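Local coordinates for UDP-D-quinovosamine 4-dehydrogenase (Vibrio fischeri, PDB 3NKL), which probably acts as a sugar-nucleotide dehydrogenase with oxidoreductase and lyase activity, and is represented here by its Rossmann-like CoA-binding-type domain, at residues 20-25 with 108-113; 41-46 with 50-55. One frame throughout, in Å; residues are numbered along the deposited sequence.

Overall arrangement
Both contacts lie at the surface of the domain, and they hold different elements. Interaction 1 joins helix 14-25 to a loop far along the chain, between helix 101-105 and strand 115-116. Interaction 2 is local. It ties the turn at 41-44 and strand 45-46 to strand 49-52, at one edge of the sheet. Along the chain it is nested inside the loop closed by interaction 1, and the two centres are about 21 Å apart. Their chemistry differs. Interaction 1 is a small apolar touch through one selenomethionine. Interaction 2 buries more area, rests on two backbone hydrogen bonds and one from a backbone N-H to a histidine ring, and has two sulfate ions beside it.

Interaction 1: residues 20-25 with 108-113; sequences ANMLRQ and KLSIGQ
Met22 meets Ile111 and Gly112 in a small apolar contact at the domain surface, where helix 14-25 approaches the loop leading from helix 101-105 to strand 115-116. Met22 is a selenomethionine and carries the whole contact from the helix side. It is modelled in two conformers, and the details hold for one, so the place of its methyl is less certain. In this conformer the chain bends at chi2 (87°) and again at chi3 (55°), which turns the terminal methyl toward the flank of Ile111. There Met22 CE lies 3.5 Å from Ile111 CB and 3.8 Å from Ile111 CG2. The two side chains cross at about a right angle. Nearer the helix, Met22 CG rests 3.8 Å from Gly112 CA, so the glycine backbone itself forms part of the surface that is touched. The selenium also passes Ser110 OG at 4.4 Å, a looser approach.

The loop holds its own shape. A type I turn runs from Ser110 to Gln113, closed by Gln113 N to Ser110 O. Ser110 OG accepts a hydrogen bond from Gly112 N at 3.0 Å, which makes an ST turn. Gln113 folds back, and its OE1 takes the N-H of Ser110 at 3.0 Å. Ile111 also packs on Leu104 of helix 101-105. The contact is thus plain packing of an ST turn within a type I turn against the first helix of a Rossmann-like alpha/beta domain.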
loop_
_atom_site.group_PDB
_atom_site.type_symbol
_atom_site.label_atom_id
_atom_site.label_comp_id
_atom_site.label_asym_id
_atom_site.label_seq_id
_atom_site.Cartn_x
_atom_site.Cartn_y
_atom_site.Cartn_z
ATOM N N ALA B 20 10.918 6.124 -3.272
ATOM C CA ALA B 20 11.275 7.403 -3.876
ATOM C C ALA B 20 12.351 8.109 -3.039
ATOM O O ALA B 20 13.205 8.789 -3.585
ATOM C CB ALA B 20 10.050 8.288 -4.070
ATOM N N ASN B 21 12.319 7.931 -1.718
ATOM C CA ASN B 21 13.380 8.487 -0.856
ATOM C C ASN B 21 14.700 7.751 -0.999
ATOM O O ASN B 21 15.761 8.367 -1.032
ATOM C CB ASN B 21 12.967 8.462 0.614
ATOM C CG ASN B 21 11.904 9.475 0.935
ATOM O OD1 ASN B 21 11.254 9.395 1.976
ATOM N ND2 ASN B 21 11.719 10.439 0.046
HETATM N N MSE B 22 14.629 6.425 -1.032
HETATM C CA MSE B 22 15.779 5.595 -1.343
HETATM C C MSE B 22 16.447 6.208 -2.570
HETATM O O MSE B 22 17.613 6.615 -2.529
HETATM C CB MSE B 22 15.316 4.177 -1.680
HETATM C CG MSE B 22 16.262 3.058 -1.273
HETATM SE SE MSE B 22 15.871 2.555 0.553
HETATM C CE MSE B 22 13.970 2.182 0.339
ATOM N N LEU B 23 15.684 6.297 -3.657
ATOM C CA LEU B 23 16.204 6.795 -4.953
ATOM C C LEU B 23 16.670 8.252 -4.927
ATOM O O LEU B 23 17.764 8.578 -5.402
ATOM C CB LEU B 23 15.130 6.669 -6.035
ATOM C CG LEU B 23 14.473 5.297 -6.198
ATOM C CD1 LEU B 23 13.568 5.297 -7.403
ATOM C CD2 LEU B 23 15.516 4.192 -6.329
ATOM N N ARG B 24 15.808 9.136 -4.429
ATOM C CA ARG B 24 16.044 10.572 -4.543
ATOM C C ARG B 24 17.303 10.991 -3.815
ATOM O O ARG B 24 17.985 11.928 -4.231
ATOM C CB ARG B 24 14.854 11.372 -4.023
ATOM C CG ARG B 24 14.230 12.271 -5.063
ATOM C CD ARG B 24 13.554 13.438 -4.395
ATOM N NE ARG B 24 12.707 12.976 -3.307
ATOM C CZ ARG B 24 11.527 12.404 -3.493
ATOM N NH1 ARG B 24 10.805 12.004 -2.458
ATOM N NH2 ARG B 24 11.073 12.234 -4.725
ATOM N N GLN B 25 17.610 10.296 -2.729
ATOM C CA GLN B 25 18.842 10.540 -1.996
ATOM C C GLN B 25 20.005 9.960 -2.787
ATOM O O GLN B 25 21.142 10.411 -2.663
ATOM C CB GLN B 25 18.791 9.891 -0.608
ATOM C CG GLN B 25 19.098 8.390 -0.604
ATOM C CD GLN B 25 19.000 7.769 0.780
ATOM O OE1 GLN B 25 19.073 8.466 1.790
ATOM N NE2 GLN B 25 18.834 6.452 0.830
ATOM N N LYS B 108 14.166 -8.904 5.787
ATOM C CA LYS B 108 15.132 -9.741 5.078
ATOM C C LYS B 108 15.717 -8.993 3.860
ATOM O O LYS B 108 16.916 -8.964 3.661
ATOM C CB LYS B 108 14.504 -11.044 4.605
ATOM C CG LYS B 108 15.533 -12.041 4.115
ATOM C CD LYS B 108 14.991 -12.953 3.032
ATOM C CE LYS B 108 15.643 -14.319 3.126
ATOM N NZ LYS B 108 17.035 -14.226 3.666
ATOM N N LEU B 109 14.851 -8.389 3.057
ATOM C CA LEU B 109 15.308 -7.668 1.869
ATOM C C LEU B 109 14.937 -6.194 2.026
ATOM O O LEU B 109 13.939 -5.869 2.653
ATOM C CB LEU B 109 14.668 -8.245 0.605
ATOM C CG LEU B 109 14.936 -9.708 0.255
ATOM C CD1 LEU B 109 14.266 -10.054 -1.071
ATOM C CD2 LEU B 109 16.463 -9.993 0.159
ATOM N N SER B 110 15.737 -5.310 1.447
ATOM C CA SER B 110 15.467 -3.875 1.500
ATOM C C SER B 110 14.563 -3.453 0.344
ATOM O O SER B 110 14.616 -4.036 -0.737
ATOM C CB SER B 110 16.791 -3.110 1.395
ATOM O OG SER B 110 16.570 -1.758 1.050
ATOM N N ILE B 111 13.741 -2.435 0.566
ATOM C CA ILE B 111 12.904 -1.880 -0.494
ATOM C C ILE B 111 13.750 -1.398 -1.677
ATOM O O ILE B 111 13.294 -1.376 -2.823
ATOM C CB ILE B 111 12.019 -0.733 0.058
ATOM C CG1 ILE B 111 10.977 -1.297 1.021
ATOM C CG2 ILE B 111 11.247 -0.033 -1.055
ATOM C CD1 ILE B 111 10.047 -0.244 1.577
ATOM N N GLY B 112 14.996 -1.031 -1.407
ATOM C CA GLY B 112 15.845 -0.519 -2.472
ATOM C C GLY B 112 16.394 -1.594 -3.399
ATOM O O GLY B 112 17.024 -1.266 -4.387
ATOM N N GLN B 113 16.203 -2.876 -3.078
ATOM C CA GLN B 113 16.711 -3.933 -3.969
ATOM C C GLN B 113 15.750 -4.083 -5.145
ATOM O O GLN B 113 14.605 -4.515 -4.981
ATOM C CB GLN B 113 16.866 -5.266 -3.224
ATOM C CG GLN B 113 17.927 -5.245 -2.111
ATOM C CD GLN B 113 18.071 -6.597 -1.410
ATOM O OE1 GLN B 113 17.814 -6.722 -0.212
ATOM N NE2 GLN B 113 18.512 -7.609 -2.159
#

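Interaction 2: residues 41-46 with 50-55. With SO4 (sulfate ion), chain K; SO4 (sulfate ion), chain J.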
loop_
_atom_site.group_PDB
_atom_site.type_symbol
_atom_site.label_atom_id
_atom_site.label_comp_id
_atom_site.label_asym_id
_atom_site.label_seq_id
_atom_site.Cartn_x
_atom_site.Cartn_y
_atom_site.Cartn_z
ATOM N N LYS B 41 -6.256 9.412 -5.743
ATOM C CA LYS B 41 -4.919 9.993 -5.651
ATOM C C LYS B 41 -4.490 10.744 -6.915
ATOM O O LYS B 41 -3.421 11.359 -6.947
ATOM C CB LYS B 41 -3.882 8.904 -5.320
ATOM C CG LYS B 41 -4.098 8.243 -3.964
ATOM C CD LYS B 41 -2.915 7.355 -3.574
ATOM C CE LYS B 41 -3.127 6.785 -2.175
ATOM N NZ LYS B 41 -1.938 6.056 -1.650
ATOM N N HIS B 42 -5.307 10.683 -7.962
ATOM C CA HIS B 42 -4.921 11.283 -9.229
ATOM C C HIS B 42 -4.661 12.774 -9.070
ATOM O O HIS B 42 -5.465 13.509 -8.495
ATOM C CB HIS B 42 -5.963 11.025 -10.313
ATOM C CG HIS B 42 -5.614 11.630 -11.639
ATOM N ND1 HIS B 42 -4.518 11.236 -12.374
ATOM C CD2 HIS B 42 -6.222 12.600 -12.364
ATOM C CE1 HIS B 42 -4.463 11.936 -13.494
ATOM N NE2 HIS B 42 -5.487 12.771 -13.512
ATOM N N LYS B 43 -3.511 13.196 -9.567
ATOM C CA LYS B 43 -3.067 14.577 -9.491
ATOM C C LYS B 43 -2.895 15.139 -8.079
ATOM O O LYS B 43 -2.821 16.350 -7.913
ATOM C CB LYS B 43 -3.949 15.474 -10.363
ATOM C CG LYS B 43 -3.651 15.292 -11.852
ATOM C CD LYS B 43 -4.578 16.116 -12.748
ATOM C CE LYS B 43 -4.028 16.182 -14.168
ATOM N NZ LYS B 43 -5.026 16.678 -15.154
ATOM N N THR B 44 -2.805 14.275 -7.071
ATOM C CA THR B 44 -2.353 14.738 -5.758
ATOM C C THR B 44 -0.829 14.743 -5.764
ATOM O O THR B 44 -0.216 14.304 -6.736
ATOM C CB THR B 44 -2.893 13.889 -4.596
ATOM O OG1 THR B 44 -2.402 12.549 -4.693
ATOM C CG2 THR B 44 -4.424 13.875 -4.600
ATOM N N THR B 45 -0.208 15.256 -4.710
ATOM C CA THR B 45 1.252 15.311 -4.689
ATOM C C THR B 45 1.830 14.747 -3.398
ATOM O O THR B 45 1.275 14.943 -2.318
ATOM C CB THR B 45 1.781 16.736 -4.884
ATOM O OG1 THR B 45 1.799 17.412 -3.622
ATOM C CG2 THR B 45 0.917 17.508 -5.875
HETATM N N MSE B 46 2.950 14.057 -3.530
HETATM C CA MSE B 46 3.653 13.550 -2.374
HETATM C C MSE B 46 5.128 13.818 -2.541
HETATM O O MSE B 46 5.753 13.397 -3.511
HETATM C CB MSE B 46 3.366 12.069 -2.172
HETATM C CG MSE B 46 1.976 11.831 -1.638
HETATM SE SE MSE B 46 1.680 12.884 -0.023
HETATM C CE MSE B 46 -0.274 12.930 -0.042
ATOM N N THR B 50 4.140 14.576 -8.286
ATOM C CA THR B 50 2.712 14.319 -8.422
ATOM C C THR B 50 2.389 12.872 -8.845
ATOM O O THR B 50 3.234 12.158 -9.409
ATOM C CB THR B 50 1.954 15.441 -9.210
ATOM O OG1 THR B 50 1.329 14.911 -10.383
ATOM C CG2 THR B 50 2.884 16.581 -9.569
ATOM N N ILE B 51 1.175 12.452 -8.507
ATOM C CA ILE B 51 0.683 11.091 -8.690
ATOM C C ILE B 51 -0.360 11.095 -9.798
ATOM O O ILE B 51 -1.217 11.973 -9.823
ATOM C CB ILE B 51 -0.012 10.588 -7.402
ATOM C CG1 ILE B 51 0.944 10.591 -6.213
ATOM C CG2 ILE B 51 -0.550 9.183 -7.586
ATOM C CD1 ILE B 51 0.249 10.263 -4.905
ATOM N N TYR B 52 -0.296 10.131 -10.712
ATOM C CA TYR B 52 -1.225 10.106 -11.841
ATOM C C TYR B 52 -1.859 8.733 -12.007
ATOM O O TYR B 52 -1.244 7.716 -11.701
ATOM C CB TYR B 52 -0.523 10.458 -13.163
ATOM C CG TYR B 52 0.139 11.809 -13.198
ATOM C CD1 TYR B 52 -0.551 12.927 -13.645
ATOM C CD2 TYR B 52 1.457 11.969 -12.794
ATOM C CE1 TYR B 52 0.057 14.171 -13.692
ATOM C CE2 TYR B 52 2.077 13.206 -12.842
ATOM C CZ TYR B 52 1.365 14.303 -13.285
ATOM O OH TYR B 52 1.964 15.532 -13.314
ATOM N N ARG B 53 -3.081 8.716 -12.528
ATOM C CA ARG B 53 -3.750 7.472 -12.868
ATOM C C ARG B 53 -3.018 6.849 -14.055
ATOM O O ARG B 53 -2.337 7.559 -14.822
ATOM C CB ARG B 53 -5.217 7.740 -13.229
ATOM C CG ARG B 53 -5.362 8.691 -14.426
ATOM C CD ARG B 53 -6.492 8.281 -15.372
ATOM N NE ARG B 53 -7.754 8.958 -15.103
ATOM C CZ ARG B 53 -8.951 8.450 -15.389
ATOM N NH1 ARG B 53 -10.048 9.141 -15.111
ATOM N NH2 ARG B 53 -9.056 7.249 -15.942
ATOM N N PRO B 54 -3.152 5.525 -14.218
ATOM C CA PRO B 54 -2.346 4.793 -15.205
ATOM C C PRO B 54 -2.616 5.225 -16.646
ATOM O O PRO B 54 -1.823 4.928 -17.529
ATOM C CB PRO B 54 -2.779 3.337 -15.016
ATOM C CG PRO B 54 -3.412 3.280 -13.661
ATOM C CD PRO B 54 -3.969 4.631 -13.373
ATOM N N LYS B 55 -3.739 5.889 -16.887
ATOM C CA LYS B 55 -4.029 6.411 -18.216
ATOM C C LYS B 55 -2.943 7.386 -18.658
ATOM O O LYS B 55 -2.726 7.596 -19.854
ATOM C CB LYS B 55 -5.406 7.105 -18.225
ATOM C CG LYS B 55 -5.705 7.930 -19.475
ATOM C CD LYS B 55 -7.145 8.477 -19.415
ATOM C CE LYS B 55 -7.471 9.434 -20.567
ATOM N NZ LYS B 55 -8.844 10.029 -20.420
HETATM S S SO4 K . -7.072 4.298 -15.748
HETATM O O1 SO4 K . -6.257 5.466 -15.440
HETATM O O2 SO4 K . -7.293 3.510 -14.525
HETATM O O3 SO4 K . -8.365 4.758 -16.266
HETATM O O4 SO4 K . -6.411 3.466 -16.756
HETATM S S SO4 J . -8.125 13.599 -16.198
HETATM O O1 SO4 J . -7.101 14.454 -15.599
HETATM O O2 SO4 J . -9.335 14.394 -16.377
HETATM O O3 SO4 J . -7.692 13.084 -17.497
HETATM O O4 SO4 J . -8.404 12.476 -15.308
#
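Lys43 and Thr44 pair through their backbones with Ile51 where the chain turns back at the edge of the sheet. Lys43 N donates to Ile51 O at 2.6 Å, and Ile51 N donates to Thr44 O at 2.9 Å. Thr44 O also receives a CA-H...O contact from Thr50. Beyond them, Thr45 and Thr50 form an antiparallel non-hydrogen-bonded pair.

A type II turn runs from Lys41 to Thr44. Lys41 O accepts twice, from Thr44 N and from Thr44 OG1 (2.7 Å), both on the same face of its plane. Ile51 lies against this turn. Its CD1 is 3.5 Å from Thr44 OG1.

Both ring nitrogens of His42 are engaged. CG is anti to the backbone N (chi1 180°), which carries the ring to the start of Arg53. There ND1 accepts from Arg53 N at 2.9 Å, with the donor tilted 20° out of the ring plane. Arg53 CG lies 3.4 Å from His42 ND1, and the guanidinium is turned nearly at right angles (84°) to the His42 ring. At the far edge NE2 donates to O1 of the chain J sulfate at 3.1 Å. The same oxygen is held by Lys43 NZ, which also bonds Tyr56 OH. Arg53 NH2 makes a weak bond to O3 of the other sulfate, chain K. Both ions probably come from the crystallisation liquor.

Lys41 NZ bonds Ala12 O of its own chain and Ser75 OG of the second subunit. Strand 49-52 runs between strands 45-46 and 29-35, bonding Phe34 through the backbones of Thr50 and Tyr52, while strand 45-46 is the outermost strand on this side of the sheet within the chain.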